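Side-chain contacts in restriction endonuclease (Mycobacterium sp., PDB 4F0Q), which cleaves DNA in response to cytosine methylation, acting as a tetramer whose nuclease domain probably uses magnesium: residues R113-H118 with E188-R193; A181-R186 with L254-I259; S266-S271 with E398-Q403; L286-K291 with G428-L433; E310-S315 with G380-Y385. All coordinates share one frame; numbering follows the deposited sequence.

In the fold
Contacts 1 and 2 belong to the N-terminal part of the chain, where both use strand 175-193 of the large mixed sheet; their centres lie about 20 Å apart and their segments alternate along the chain. Both close before contacts 3, 4 and 5 open. These three gather round the endonuclease part, and contact 5, on strand 381-387 of the five-stranded sheet, is nested inside the loops closed by contacts 3 and 4. Contacts 3 and 5 have centres about 17 Å apart, whereas contacts 2 and 4 lie on opposite sides of the chain's centre, with centres about 37 Å apart. A salt bridge from R113 NH1 to E314 OE2 (2.8 Å) ties contact 1 to contact 5, so the probable DNA-recognition and cleavage parts meet directly.

Contact 1 (R113-H118 with E188-R193); sequences RYFGDH and EHVVQR
F115 and Q192 make the closest approach between 113-118 and 188-193, a polar atom against an aromatic ring. OE1 of Q192 lies 3.2 Å from CD2 of F115, coming in obliquely to the ring, and the amide and ring planes are turned 80° against each other. The glutamine chain runs extended beyond CG (chi2 -178°), which carries its carboxamide from the strand to the phenylalanine. The same OE1 accepts a hydrogen bond from ND2 of N203, so the oxygen that touches the ring has its polar partner on the strand lying between the two segments.

The apolar part is small. CG1 of V190 sits at the edge of the F115 ring, near its plane, 4.4 Å from CD2. The W101 ring meets that of F115 at about a right angle, and V190 and Q192 also touch this residue.

Both segments belong to the AspBHI-type N-terminal region (PUA clan), probably concerned with DNA recognition. Strand 200-210 pairs antiparallel with both 111-115 and 175-193, making them next-but-one neighbours in the large mixed sheet.

Contact 2 (A181-R186 with L254-I259); sequences AAIIER and LAIPGI
A carboxylate lies against an aliphatic branch in this buried contact: OE2 of E185 comes within 3.9 Å of CG2 of I256. With CG of E185 opposite the backbone N (chi1 -177°) and the chain extended beyond it, the methylene and carboxyl carbons also pass CG2, crossing the isoleucine obliquely. The charge is met by arginines. OE1 forms a salt bridge with R260, just past the loop segment, and OE2 forms another with R313 of the second subunit.

The remaining contacts are purely apolar. CD1 of I183 meets CD1 of I259 at 3.7 Å, the two side chains crossing at about a right angle, while CG2 of I183 lies 4.4 Å from CD1 of I256.

E185 and R186 both face D207 in a classic beta bulge of strand 175-193. The loop 254-259 follows helix 243-251, whose W248 touches both I183 and I256, while I184 packs on helix 130-142 and on strands 156-166 and 200-210.

Contact 3 (S266-S271 with E398-Q403); sequences SAVQSS and EIIDDQ
This is a small apolar contact at the protein surface, between the loop leading from strand 263-264 to helix 271-274 and the end of helix 393-401. Its helical side consists of one group, the CD1 methyl of I400. That methyl touches CB of A267 at 3.6 Å and CG2 of V268 at 3.8 Å, thereby meeting two consecutive loop residues. I400 reaches them with CG1 anti to the carbonyl carbon (chi1 -63°) and CD1 extended beyond (chi2 170°), and its side chain lies at a slant to that of V268.

The loop is shaped by an ST turn: OG of S266 accepts from the backbone N of V268, 3.3 Å away, with an N-H...O angle of 158°. This bond spans A267, whose CB points toward the helix. Farther along, S270 occupies the N-cap of helix 271-274, its side chain capping a backbone N in the first turn. A polar link supplements the methyl contact, since the carbonyl oxygen of Q269 accepts from NE2 of Q396 on helix 393-401. E398 on the helix forms salt bridges with R372 and R376 of the third subunit, and D402, just past the helix end, forms one with R376 of that subunit.

Contact 4 (L286-K291 with G428-L433); sequences LQTLYK and GDLDAL
Two helices of the C-terminal half, 281-292 and 430-440, meet here near the start of the later helix. L430, the principal residue of the contact, sends its two methyls to different neighbours on helix 281-292. CD2 faces CG2 of T288 at 3.8 Å, the two side chains reaching toward each other tip to tip. CD1 approaches CD2 of L289 at the looser distance of 4.4 Å.

The leucine projects across the gap with CG anti to the backbone N (chi1 -177°). The first torsion of T288 (chi1 -56°) separates its two branches by chemistry: the methyl turns to L430, while OG1 hydrogen-bonds the carbonyl oxygen of A284, one turn earlier in its own helix. L289 comes from the next position of that helix; its CB does not point directly at the partner segment, but CD2 reaches L430.

Helix 411-425 supplies a shared surface, with V418 touching both L289 and L430 and V422 touching L430 and L433. L303 of helix 297-314 likewise packs on L289 and L433.

No hydrogen bond joins the two segments, and the threonine hydroxyl is occupied within its own helix. The contact therefore rests on methyl groups alone, and its hold is probably dispersive and hydrophobic.

Contact 5 (E310-S315 with G380-Y385); sequences EVFRES and GWIGVY
F312 of helix 297-314 meets I382 and V384 of strand 381-387, packing the helix on the mixed five-stranded sheet in the region assigned to the PDDEXK endonuclease clan. Two residues before it, E310 is engaged with R313: OE1 accepts from NE of R313 at 3.1 Å with an N-H...O angle of 148°, the donor standing above the carboxylate plane.

F312 carries the contact. Its ring end, CZ, lies 3.7 Å from CD1 of I382, with CE1 almost as near, and the two side chains come from opposite directions. CE2 is 4.3 Å from CB of V384, and both approaches are oblique to the ring. The rotation of I382 that sets CG1 between backbone N and carbonyl carbon (chi1 66°), with CD1 extended beyond, delivers the methyl to the ring. I339 of strand 335-342 touches F312 and I382, V407 touches F312, and the ring of Y319 lies nearly parallel to that of F312.

R313 completes a two-point salt bridge, its NH2 lying 3.0 Å from OE2 of E310. E314 ties the helix to R113 of the N-terminal region. The magnesium ion, at a site that includes D334, Q355 and A356, is about 11 Å from the V384 side chain.

Helix and sheet are thus joined by buried hydrocarbon, while E310 and R313 pair with each other and none of the charged groups of 310-315 bonds to 380-385.

Contact 1 (R113-H118 with E188-R193)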
# COMPACT_ATOMS: atom_id res chain seq x y z
N ARG A 113 -22.25 1.33 8.53
CA ARG A 113 -22.51 2.66 8.01
C ARG A 113 -23.99 2.98 8.16
O ARG A 113 -24.83 2.34 7.53
CB ARG A 113 -22.10 2.75 6.54
CG ARG A 113 -22.40 4.09 5.88
CD ARG A 113 -21.52 5.20 6.45
NE ARG A 113 -20.10 4.88 6.32
CZ ARG A 113 -19.38 5.11 5.23
NH1 ARG A 113 -19.94 5.65 4.16
NH2 ARG A 113 -18.09 4.79 5.21
N TYR A 114 -24.30 3.96 9.00
CA TYR A 114 -25.70 4.28 9.30
C TYR A 114 -26.06 5.73 8.99
O TYR A 114 -25.35 6.65 9.40
CB TYR A 114 -26.01 3.95 10.77
CG TYR A 114 -27.45 4.22 11.14
CD1 TYR A 114 -28.46 3.34 10.75
CD2 TYR A 114 -27.80 5.33 11.89
CE1 TYR A 114 -29.78 3.58 11.09
CE2 TYR A 114 -29.12 5.57 12.24
CZ TYR A 114 -30.10 4.69 11.83
OH TYR A 114 -31.41 4.93 12.17
N PHE A 115 -27.16 5.92 8.28
CA PHE A 115 -27.61 7.25 7.91
C PHE A 115 -28.72 7.75 8.83
O PHE A 115 -29.55 6.98 9.29
CB PHE A 115 -28.08 7.27 6.45
CG PHE A 115 -26.98 6.99 5.46
CD1 PHE A 115 -26.67 5.69 5.09
CD2 PHE A 115 -26.25 8.03 4.91
CE1 PHE A 115 -25.66 5.44 4.19
CE2 PHE A 115 -25.24 7.78 4.01
CZ PHE A 115 -24.94 6.48 3.64
N GLY A 116 -28.73 9.06 9.07
CA GLY A 116 -29.66 9.67 10.00
C GLY A 116 -31.12 9.68 9.56
O GLY A 116 -31.49 9.00 8.60
N ASP A 117 -31.93 10.46 10.25
CA ASP A 117 -33.37 10.49 9.99
C ASP A 117 -33.83 11.80 9.36
O ASP A 117 -35.02 12.13 9.38
CB ASP A 117 -34.16 10.24 11.28
CG ASP A 117 -34.07 11.39 12.26
OD1 ASP A 117 -33.02 12.05 12.32
OD2 ASP A 117 -35.07 11.65 12.97
N HIS A 118 -32.90 12.56 8.80
CA HIS A 118 -33.24 13.79 8.10
C HIS A 118 -34.04 13.45 6.84
O HIS A 118 -33.70 12.52 6.12
CB HIS A 118 -31.98 14.58 7.73
CG HIS A 118 -32.24 16.00 7.34
ND1 HIS A 118 -31.97 17.06 8.18
CD2 HIS A 118 -32.75 16.53 6.21
CE1 HIS A 118 -32.30 18.19 7.57
NE2 HIS A 118 -32.77 17.90 6.38
N GLU A 188 -20.28 12.43 9.94
CA GLU A 188 -20.01 13.43 8.93
C GLU A 188 -21.25 13.91 8.19
O GLU A 188 -22.31 13.28 8.23
CB GLU A 188 -18.96 12.92 7.94
CG GLU A 188 -19.25 11.54 7.39
CD GLU A 188 -18.08 10.95 6.64
OE1 GLU A 188 -18.10 9.73 6.35
OE2 GLU A 188 -17.12 11.70 6.34
N HIS A 189 -21.11 15.05 7.51
CA HIS A 189 -22.19 15.62 6.71
C HIS A 189 -22.28 14.90 5.37
O HIS A 189 -21.26 14.48 4.81
CB HIS A 189 -21.94 17.12 6.49
CG HIS A 189 -22.90 17.77 5.54
ND1 HIS A 189 -22.61 17.98 4.21
CD2 HIS A 189 -24.14 18.26 5.74
CE1 HIS A 189 -23.63 18.57 3.63
NE2 HIS A 189 -24.58 18.75 4.53
N VAL A 190 -23.49 14.75 4.85
CA VAL A 190 -23.68 14.12 3.55
C VAL A 190 -24.90 14.73 2.86
O VAL A 190 -25.78 15.28 3.52
CB VAL A 190 -23.84 12.59 3.68
CG1 VAL A 190 -25.22 12.23 4.22
CG2 VAL A 190 -23.59 11.90 2.34
N VAL A 191 -24.94 14.66 1.53
CA VAL A 191 -26.11 15.09 0.79
C VAL A 191 -26.69 13.91 0.02
O VAL A 191 -25.99 13.25 -0.75
CB VAL A 191 -25.79 16.25 -0.18
CG1 VAL A 191 -27.02 16.59 -1.02
CG2 VAL A 191 -25.32 17.47 0.59
N GLN A 192 -27.98 13.65 0.23
CA GLN A 192 -28.64 12.52 -0.40
C GLN A 192 -29.71 12.98 -1.38
O GLN A 192 -30.12 14.14 -1.37
CB GLN A 192 -29.27 11.61 0.66
CG GLN A 192 -28.31 11.19 1.76
CD GLN A 192 -28.96 10.27 2.77
OE1 GLN A 192 -28.49 10.14 3.90
NE2 GLN A 192 -30.04 9.62 2.37
N ARG A 193 -30.16 12.05 -2.22
CA ARG A 193 -31.20 12.33 -3.20
C ARG A 193 -32.24 11.21 -3.20
O ARG A 193 -31.89 10.04 -3.24
CB ARG A 193 -30.60 12.49 -4.60
CG ARG A 193 -31.62 12.85 -5.67
CD ARG A 193 -30.98 12.92 -7.05
NE ARG A 193 -31.95 13.28 -8.07
CZ ARG A 193 -32.71 12.40 -8.72
NH1 ARG A 193 -32.61 11.11 -8.45
NH2 ARG A 193 -33.57 12.82 -9.64

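Contact 2 (A181-R186 with L254-I259)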
# COMPACT_ATOMS: atom_id res chain seq x y z
N ALA A 181 -23.48 -3.95 20.09
CA ALA A 181 -23.37 -2.59 20.60
C ALA A 181 -22.29 -1.85 19.82
O ALA A 181 -21.24 -2.41 19.53
CB ALA A 181 -23.05 -2.60 22.09
N ALA A 182 -22.56 -0.59 19.47
CA ALA A 182 -21.66 0.15 18.61
C ALA A 182 -21.18 1.47 19.20
O ALA A 182 -21.88 2.11 20.00
CB ALA A 182 -22.30 0.39 17.25
N ILE A 183 -19.98 1.88 18.81
CA ILE A 183 -19.44 3.19 19.15
C ILE A 183 -19.46 4.06 17.91
O ILE A 183 -19.12 3.60 16.82
CB ILE A 183 -17.97 3.08 19.63
CG1 ILE A 183 -17.85 2.05 20.75
CG2 ILE A 183 -17.46 4.44 20.09
CD1 ILE A 183 -16.44 1.90 21.27
N ILE A 184 -19.88 5.31 18.06
CA ILE A 184 -19.82 6.25 16.95
C ILE A 184 -18.36 6.59 16.65
O ILE A 184 -17.76 7.43 17.32
CB ILE A 184 -20.61 7.54 17.25
CG1 ILE A 184 -22.07 7.22 17.52
CG2 ILE A 184 -20.49 8.52 16.08
CD1 ILE A 184 -22.94 8.44 17.75
N GLU A 185 -17.80 5.92 15.65
CA GLU A 185 -16.41 6.14 15.28
C GLU A 185 -16.27 7.42 14.47
O GLU A 185 -15.30 8.16 14.63
CB GLU A 185 -15.86 4.96 14.49
CG GLU A 185 -14.39 5.09 14.13
CD GLU A 185 -13.87 3.92 13.32
OE1 GLU A 185 -14.70 3.23 12.69
OE2 GLU A 185 -12.65 3.70 13.32
N ARG A 186 -17.24 7.69 13.60
CA ARG A 186 -17.22 8.92 12.82
C ARG A 186 -18.63 9.43 12.54
O ARG A 186 -19.57 8.66 12.41
CB ARG A 186 -16.44 8.72 11.52
CG ARG A 186 -16.07 10.01 10.81
CD ARG A 186 -15.05 9.78 9.71
NE ARG A 186 -15.56 8.94 8.64
CZ ARG A 186 -14.92 8.69 7.50
NH1 ARG A 186 -13.73 9.24 7.28
NH2 ARG A 186 -15.46 7.91 6.58
N LEU A 254 -8.22 5.66 21.23
CA LEU A 254 -7.06 4.79 21.10
C LEU A 254 -7.45 3.32 21.14
O LEU A 254 -6.75 2.47 20.59
CB LEU A 254 -6.04 5.09 22.20
CG LEU A 254 -5.07 6.26 22.00
CD1 LEU A 254 -5.79 7.60 21.91
CD2 LEU A 254 -4.04 6.28 23.12
N ALA A 255 -8.57 3.03 21.79
CA ALA A 255 -9.03 1.65 21.95
C ALA A 255 -9.80 1.16 20.72
O ALA A 255 -9.79 -0.03 20.41
CB ALA A 255 -9.90 1.52 23.19
N ILE A 256 -10.44 2.09 20.02
CA ILE A 256 -11.29 1.76 18.87
C ILE A 256 -10.64 0.88 17.77
O ILE A 256 -11.28 -0.05 17.29
CB ILE A 256 -11.91 3.04 18.24
CG1 ILE A 256 -12.65 3.84 19.32
CG2 ILE A 256 -12.86 2.67 17.11
CD1 ILE A 256 -13.34 5.07 18.78
N PRO A 257 -9.38 1.17 17.38
CA PRO A 257 -8.80 0.32 16.33
C PRO A 257 -8.55 -1.14 16.75
O PRO A 257 -8.10 -1.92 15.92
CB PRO A 257 -7.46 0.99 16.04
CG PRO A 257 -7.63 2.40 16.48
CD PRO A 257 -8.52 2.32 17.68
N GLY A 258 -8.84 -1.49 18.00
CA GLY A 258 -8.57 -2.83 18.48
C GLY A 258 -9.72 -3.51 19.20
O GLY A 258 -9.55 -4.59 19.76
N ILE A 259 -10.90 -2.88 19.19
CA ILE A 259 -12.05 -3.43 19.91
C ILE A 259 -13.22 -3.76 19.00
O ILE A 259 -14.31 -4.10 19.47
CB ILE A 259 -12.53 -2.47 21.02
CG1 ILE A 259 -12.95 -1.13 20.42
CG2 ILE A 259 -11.45 -2.28 22.07
CD1 ILE A 259 -13.36 -0.10 21.45

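Contact 3 (S266-S271 with E398-Q403)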
# COMPACT_ATOMS: atom_id res chain seq x y z
N SER A 266 -14.76 -17.13 5.31
CA SER A 266 -14.14 -17.27 4.00
C SER A 266 -14.24 -15.97 3.21
O SER A 266 -15.32 -15.38 3.10
CB SER A 266 -14.79 -18.41 3.21
OG SER A 266 -14.26 -18.50 1.90
N ALA A 267 -13.11 -15.52 2.68
CA ALA A 267 -13.07 -14.28 1.91
C ALA A 267 -13.37 -14.54 0.43
O ALA A 267 -13.29 -13.63 -0.39
CB ALA A 267 -11.73 -13.59 2.07
N VAL A 268 -13.70 -15.78 0.12
CA VAL A 268 -14.04 -16.16 -1.25
C VAL A 268 -15.53 -15.98 -1.51
O VAL A 268 -16.36 -16.68 -0.93
CB VAL A 268 -13.65 -17.62 -1.54
CG1 VAL A 268 -14.13 -18.03 -2.93
CG2 VAL A 268 -12.14 -17.81 -1.41
N GLN A 269 -15.86 -15.05 -2.39
CA GLN A 269 -17.25 -14.80 -2.74
C GLN A 269 -17.63 -15.57 -4.00
O GLN A 269 -16.84 -15.68 -4.93
CB GLN A 269 -17.50 -13.30 -2.96
CG GLN A 269 -17.19 -12.44 -1.75
CD GLN A 269 -17.62 -11.00 -1.94
OE1 GLN A 269 -18.31 -10.67 -2.91
NE2 GLN A 269 -17.21 -10.14 -1.02
N SER A 270 -18.85 -16.09 -4.02
CA SER A 270 -19.36 -16.78 -5.20
C SER A 270 -19.65 -15.76 -6.29
O SER A 270 -19.59 -14.55 -6.05
CB SER A 270 -20.63 -17.57 -4.86
OG SER A 270 -21.67 -16.70 -4.44
N SER A 271 -19.97 -16.24 -7.48
CA SER A 271 -20.33 -15.36 -8.58
C SER A 271 -21.63 -14.63 -8.27
O SER A 271 -21.82 -13.49 -8.67
CB SER A 271 -20.45 -16.13 -9.89
OG SER A 271 -19.20 -16.68 -10.28
N GLU A 398 -6.00 -17.55 -5.20
CA GLU A 398 -4.61 -17.20 -5.45
C GLU A 398 -4.27 -15.80 -4.94
O GLU A 398 -3.12 -15.51 -4.60
CB GLU A 398 -4.28 -17.33 -6.94
CG GLU A 398 -4.38 -18.76 -7.45
CD GLU A 398 -4.18 -18.86 -8.95
OE1 GLU A 398 -4.47 -19.94 -9.51
OE2 GLU A 398 -3.73 -17.87 -9.56
N ILE A 399 -5.28 -14.93 -4.88
CA ILE A 399 -5.09 -13.59 -4.33
C ILE A 399 -4.91 -13.65 -2.81
O ILE A 399 -4.02 -13.01 -2.25
CB ILE A 399 -6.27 -12.66 -4.67
CG1 ILE A 399 -6.26 -12.30 -6.15
CG2 ILE A 399 -6.22 -11.39 -3.84
CD1 ILE A 399 -7.44 -11.47 -6.59
N ILE A 400 -5.76 -14.43 -2.15
CA ILE A 400 -5.71 -14.59 -0.70
C ILE A 400 -4.44 -15.31 -0.25
O ILE A 400 -3.75 -14.87 0.67
CB ILE A 400 -6.94 -15.36 -0.18
CG1 ILE A 400 -8.22 -14.57 -0.46
CG2 ILE A 400 -6.80 -15.64 1.31
CD1 ILE A 400 -9.48 -15.35 -0.20
N ASP A 401 -4.13 -16.42 -0.91
CA ASP A 401 -2.97 -17.24 -0.54
C ASP A 401 -1.65 -16.50 -0.72
O ASP A 401 -0.85 -16.42 0.21
CB ASP A 401 -2.96 -18.54 -1.35
CG ASP A 401 -4.12 -19.44 -1.01
OD1 ASP A 401 -5.13 -18.93 -0.48
OD2 ASP A 401 -4.03 -20.66 -1.28
N ASP A 402 -1.42 -15.97 -1.91
CA ASP A 402 -0.16 -15.31 -2.22
C ASP A 402 -0.17 -13.83 -1.83
O ASP A 402 0.76 -13.09 -2.16
CB ASP A 402 0.17 -15.47 -3.71
CG ASP A 402 0.32 -16.92 -4.11
OD1 ASP A 402 1.45 -17.45 -4.02
OD2 ASP A 402 -0.68 -17.53 -4.53
N GLN A 403 -1.23 -13.41 -1.14
CA GLN A 403 -1.35 -12.05 -0.62
C GLN A 403 -1.21 -10.98 -1.70
O GLN A 403 -0.32 -10.13 -1.62
CB GLN A 403 -0.35 -11.81 0.51
CG GLN A 403 -0.43 -12.81 1.64
CD GLN A 403 0.59 -12.53 2.74
OE1 GLN A 403 1.09 -11.42 2.87
NE2 GLN A 403 0.89 -13.55 3.54

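Contact 4 (L286-K291 with G428-L433)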
# COMPACT_ATOMS: atom_id res chain seq x y z
N LEU A 286 -26.36 -2.58 -14.00
CA LEU A 286 -25.23 -3.36 -14.48
C LEU A 286 -25.44 -3.83 -15.92
O LEU A 286 -24.51 -3.83 -16.72
CB LEU A 286 -24.97 -4.56 -13.57
CG LEU A 286 -23.77 -5.42 -13.95
CD1 LEU A 286 -22.49 -4.59 -13.92
CD2 LEU A 286 -23.66 -6.61 -13.02
N GLN A 287 -26.67 -4.23 -16.23
CA GLN A 287 -27.00 -4.65 -17.59
C GLN A 287 -26.82 -3.49 -18.56
O GLN A 287 -26.27 -3.66 -19.65
CB GLN A 287 -28.43 -5.19 -17.65
CG GLN A 287 -28.61 -6.52 -16.94
CD GLN A 287 -27.67 -7.59 -17.46
OE1 GLN A 287 -27.02 -8.29 -16.69
NE2 GLN A 287 -27.61 -7.72 -18.78
N THR A 288 -27.28 -2.31 -18.16
CA THR A 288 -27.10 -1.11 -18.95
C THR A 288 -25.61 -0.83 -19.17
O THR A 288 -25.19 -0.52 -20.29
CB THR A 288 -27.75 0.12 -18.28
OG1 THR A 288 -29.13 -0.15 -18.04
CG2 THR A 288 -27.62 1.35 -19.16
N LEU A 289 -24.83 -0.96 -18.10
CA LEU A 289 -23.39 -0.71 -18.17
C LEU A 289 -22.68 -1.68 -19.11
O LEU A 289 -21.78 -1.29 -19.85
CB LEU A 289 -22.76 -0.79 -16.77
CG LEU A 289 -23.12 0.33 -15.79
CD1 LEU A 289 -22.44 0.10 -14.45
CD2 LEU A 289 -22.74 1.69 -16.37
N TYR A 290 -23.09 -2.95 -19.09
CA TYR A 290 -22.50 -3.94 -19.97
C TYR A 290 -22.89 -3.71 -21.43
O TYR A 290 -22.04 -3.75 -22.32
CB TYR A 290 -22.87 -5.36 -19.56
CG TYR A 290 -22.50 -6.39 -20.60
CD1 TYR A 290 -21.17 -6.68 -20.87
CD2 TYR A 290 -23.48 -7.06 -21.33
CE1 TYR A 290 -20.82 -7.61 -21.83
CE2 TYR A 290 -23.14 -7.99 -22.29
CZ TYR A 290 -21.81 -8.26 -22.54
OH TYR A 290 -21.47 -9.19 -23.50
N LYS A 291 -24.17 -3.47 -21.66
CA LYS A 291 -24.67 -3.26 -23.02
C LYS A 291 -24.10 -1.99 -23.64
O LYS A 291 -23.92 -1.91 -24.86
CB LYS A 291 -26.20 -3.22 -23.03
CG LYS A 291 -26.86 -4.54 -22.68
CD LYS A 291 -28.36 -4.39 -22.53
CE LYS A 291 -29.01 -5.70 -22.09
NZ LYS A 291 -30.47 -5.55 -21.88
N GLY A 428 -29.41 11.72 -10.93
CA GLY A 428 -29.92 10.40 -11.22
C GLY A 428 -30.00 10.08 -12.70
O GLY A 428 -30.77 9.22 -13.12
N ASP A 429 -29.20 10.79 -13.50
CA ASP A 429 -29.15 10.55 -14.94
C ASP A 429 -27.87 9.82 -15.34
O ASP A 429 -26.79 10.43 -15.43
CB ASP A 429 -29.28 11.87 -15.71
CG ASP A 429 -29.44 11.66 -17.20
OD1 ASP A 429 -29.88 10.56 -17.60
OD2 ASP A 429 -29.14 12.60 -17.96
N LEU A 430 -27.99 8.52 -15.57
CA LEU A 430 -26.86 7.67 -15.92
C LEU A 430 -26.21 8.10 -17.23
O LEU A 430 -24.99 8.02 -17.41
CB LEU A 430 -27.32 6.21 -16.01
CG LEU A 430 -26.26 5.15 -16.29
CD1 LEU A 430 -25.18 5.18 -15.23
CD2 LEU A 430 -26.91 3.77 -16.36
N ASP A 431 -27.05 8.58 -18.15
CA ASP A 431 -26.58 9.00 -19.47
C ASP A 431 -25.56 10.13 -19.39
O ASP A 431 -24.66 10.21 -20.23
CB ASP A 431 -27.76 9.44 -20.35
CG ASP A 431 -27.31 9.88 -21.72
OD1 ASP A 431 -27.18 9.01 -22.61
OD2 ASP A 431 -27.09 11.09 -21.91
N ALA A 432 -25.69 11.01 -18.40
CA ALA A 432 -24.74 12.10 -18.24
C ALA A 432 -23.34 11.56 -17.97
O ALA A 432 -22.37 11.96 -18.62
CB ALA A 432 -25.18 13.02 -17.11
N LEU A 433 -23.26 10.62 -17.04
CA LEU A 433 -21.99 9.97 -16.70
C LEU A 433 -21.44 9.17 -17.88
O LEU A 433 -20.25 9.29 -18.21
CB LEU A 433 -22.15 9.07 -15.48
CG LEU A 433 -20.90 8.29 -15.06
CD1 LEU A 433 -19.76 9.24 -14.73
CD2 LEU A 433 -21.20 7.38 -13.88

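Contact 5 (E310-S315 with G380-Y385)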
# COMPACT_ATOMS: atom_id res chain seq x y z
N GLU A 310 -13.84 6.68 -6.49
CA GLU A 310 -14.96 6.76 -5.56
C GLU A 310 -14.88 5.69 -4.47
O GLU A 310 -15.07 5.98 -3.28
CB GLU A 310 -16.29 6.64 -6.32
CG GLU A 310 -17.52 6.74 -5.43
CD GLU A 310 -17.70 8.12 -4.82
OE1 GLU A 310 -17.20 9.10 -5.41
OE2 GLU A 310 -18.32 8.21 -3.74
N VAL A 311 -14.59 4.46 -4.88
CA VAL A 311 -14.46 3.34 -3.96
C VAL A 311 -13.35 3.59 -2.94
O VAL A 311 -13.51 3.32 -1.75
CB VAL A 311 -14.19 2.02 -4.71
CG1 VAL A 311 -13.78 0.92 -3.75
CG2 VAL A 311 -15.42 1.60 -5.50
N PHE A 312 -12.23 4.13 -3.41
CA PHE A 312 -11.13 4.46 -2.51
C PHE A 312 -11.47 5.60 -1.56
O PHE A 312 -11.15 5.53 -0.37
CB PHE A 312 -9.85 4.76 -3.29
CG PHE A 312 -9.13 3.53 -3.77
CD1 PHE A 312 -8.62 2.62 -2.86
CD2 PHE A 312 -8.96 3.29 -5.12
CE1 PHE A 312 -7.96 1.48 -3.29
CE2 PHE A 312 -8.30 2.16 -5.56
CZ PHE A 312 -7.80 1.26 -4.64
N ARG A 313 -12.12 6.65 -2.06
CA ARG A 313 -12.50 7.76 -1.19
C ARG A 313 -13.56 7.36 -0.18
O ARG A 313 -13.71 7.99 0.86
CB ARG A 313 -12.98 8.96 -2.00
CG ARG A 313 -14.49 9.08 -2.17
CD ARG A 313 -14.90 10.49 -2.47
NE ARG A 313 -16.30 10.59 -2.89
CZ ARG A 313 -17.32 10.86 -2.08
NH1 ARG A 313 -17.11 11.03 -0.79
NH2 ARG A 313 -18.55 10.95 -2.57
N GLU A 314 -14.30 6.30 -0.50
CA GLU A 314 -15.37 5.82 0.38
C GLU A 314 -14.78 5.27 1.68
O GLU A 314 -15.44 5.28 2.72
CB GLU A 314 -16.21 4.76 -0.33
CG GLU A 314 -17.40 4.24 0.48
CD GLU A 314 -18.52 5.27 0.61
OE1 GLU A 314 -18.50 6.27 -0.12
OE2 GLU A 314 -19.42 5.06 1.46
N SER A 315 -13.54 4.80 1.60
CA SER A 315 -12.85 4.25 2.76
C SER A 315 -12.03 5.33 3.47
O SER A 315 -11.22 5.02 4.34
CB SER A 315 -11.94 3.10 2.34
OG SER A 315 -12.67 2.09 1.67
N GLY A 380 4.94 -0.84 -2.57
CA GLY A 380 4.43 0.52 -2.46
C GLY A 380 3.39 0.80 -3.52
O GLY A 380 2.88 1.91 -3.62
N TRP A 381 3.07 -0.22 -4.31
CA TRP A 381 2.04 -0.11 -5.33
C TRP A 381 0.86 -1.01 -4.98
O TRP A 381 1.04 -2.09 -4.41
CB TRP A 381 2.58 -0.51 -6.70
CG TRP A 381 3.53 0.47 -7.31
CD1 TRP A 381 4.13 1.53 -6.68
CD2 TRP A 381 4.00 0.49 -8.66
NE1 TRP A 381 4.94 2.20 -7.56
CE2 TRP A 381 4.88 1.59 -8.79
CE3 TRP A 381 3.76 -0.31 -9.78
CZ2 TRP A 381 5.51 1.90 -9.99
CZ3 TRP A 381 4.39 0.00 -10.97
CH2 TRP A 381 5.26 1.10 -11.06
N ILE A 382 -0.34 -0.57 -5.32
CA ILE A 382 -1.53 -1.41 -5.19
C ILE A 382 -2.26 -1.47 -6.52
O ILE A 382 -2.03 -0.65 -7.40
CB ILE A 382 -2.49 -0.89 -4.11
CG1 ILE A 382 -3.09 0.46 -4.52
CG2 ILE A 382 -1.79 -0.79 -2.76
CD1 ILE A 382 -4.26 0.89 -3.67
N GLY A 383 -3.13 -2.46 -6.67
CA GLY A 383 -3.87 -2.63 -7.90
C GLY A 383 -5.37 -2.51 -7.69
O GLY A 383 -5.84 -2.50 -6.56
N VAL A 384 -6.11 -2.40 -8.79
CA VAL A 384 -7.57 -2.41 -8.73
C VAL A 384 -8.15 -2.95 -10.04
O VAL A 384 -7.79 -2.50 -11.13
CB VAL A 384 -8.14 -1.00 -8.40
CG1 VAL A 384 -7.55 0.06 -9.32
CG2 VAL A 384 -9.66 -1.01 -8.47
N TYR A 385 -9.04 -3.93 -9.92
CA TYR A 385 -9.63 -4.57 -11.09
C TYR A 385 -11.14 -4.35 -11.14
O TYR A 385 -11.88 -4.86 -10.30
CB TYR A 385 -9.30 -6.07 -11.09
CG TYR A 385 -9.25 -6.70 -12.47
CD1 TYR A 385 -10.26 -6.50 -13.40
CD2 TYR A 385 -8.17 -7.49 -12.84
CE1 TYR A 385 -10.21 -7.07 -14.65
CE2 TYR A 385 -8.11 -8.07 -14.10
CZ TYR A 385 -9.13 -7.86 -15.00
OH TYR A 385 -9.07 -8.44 -16.24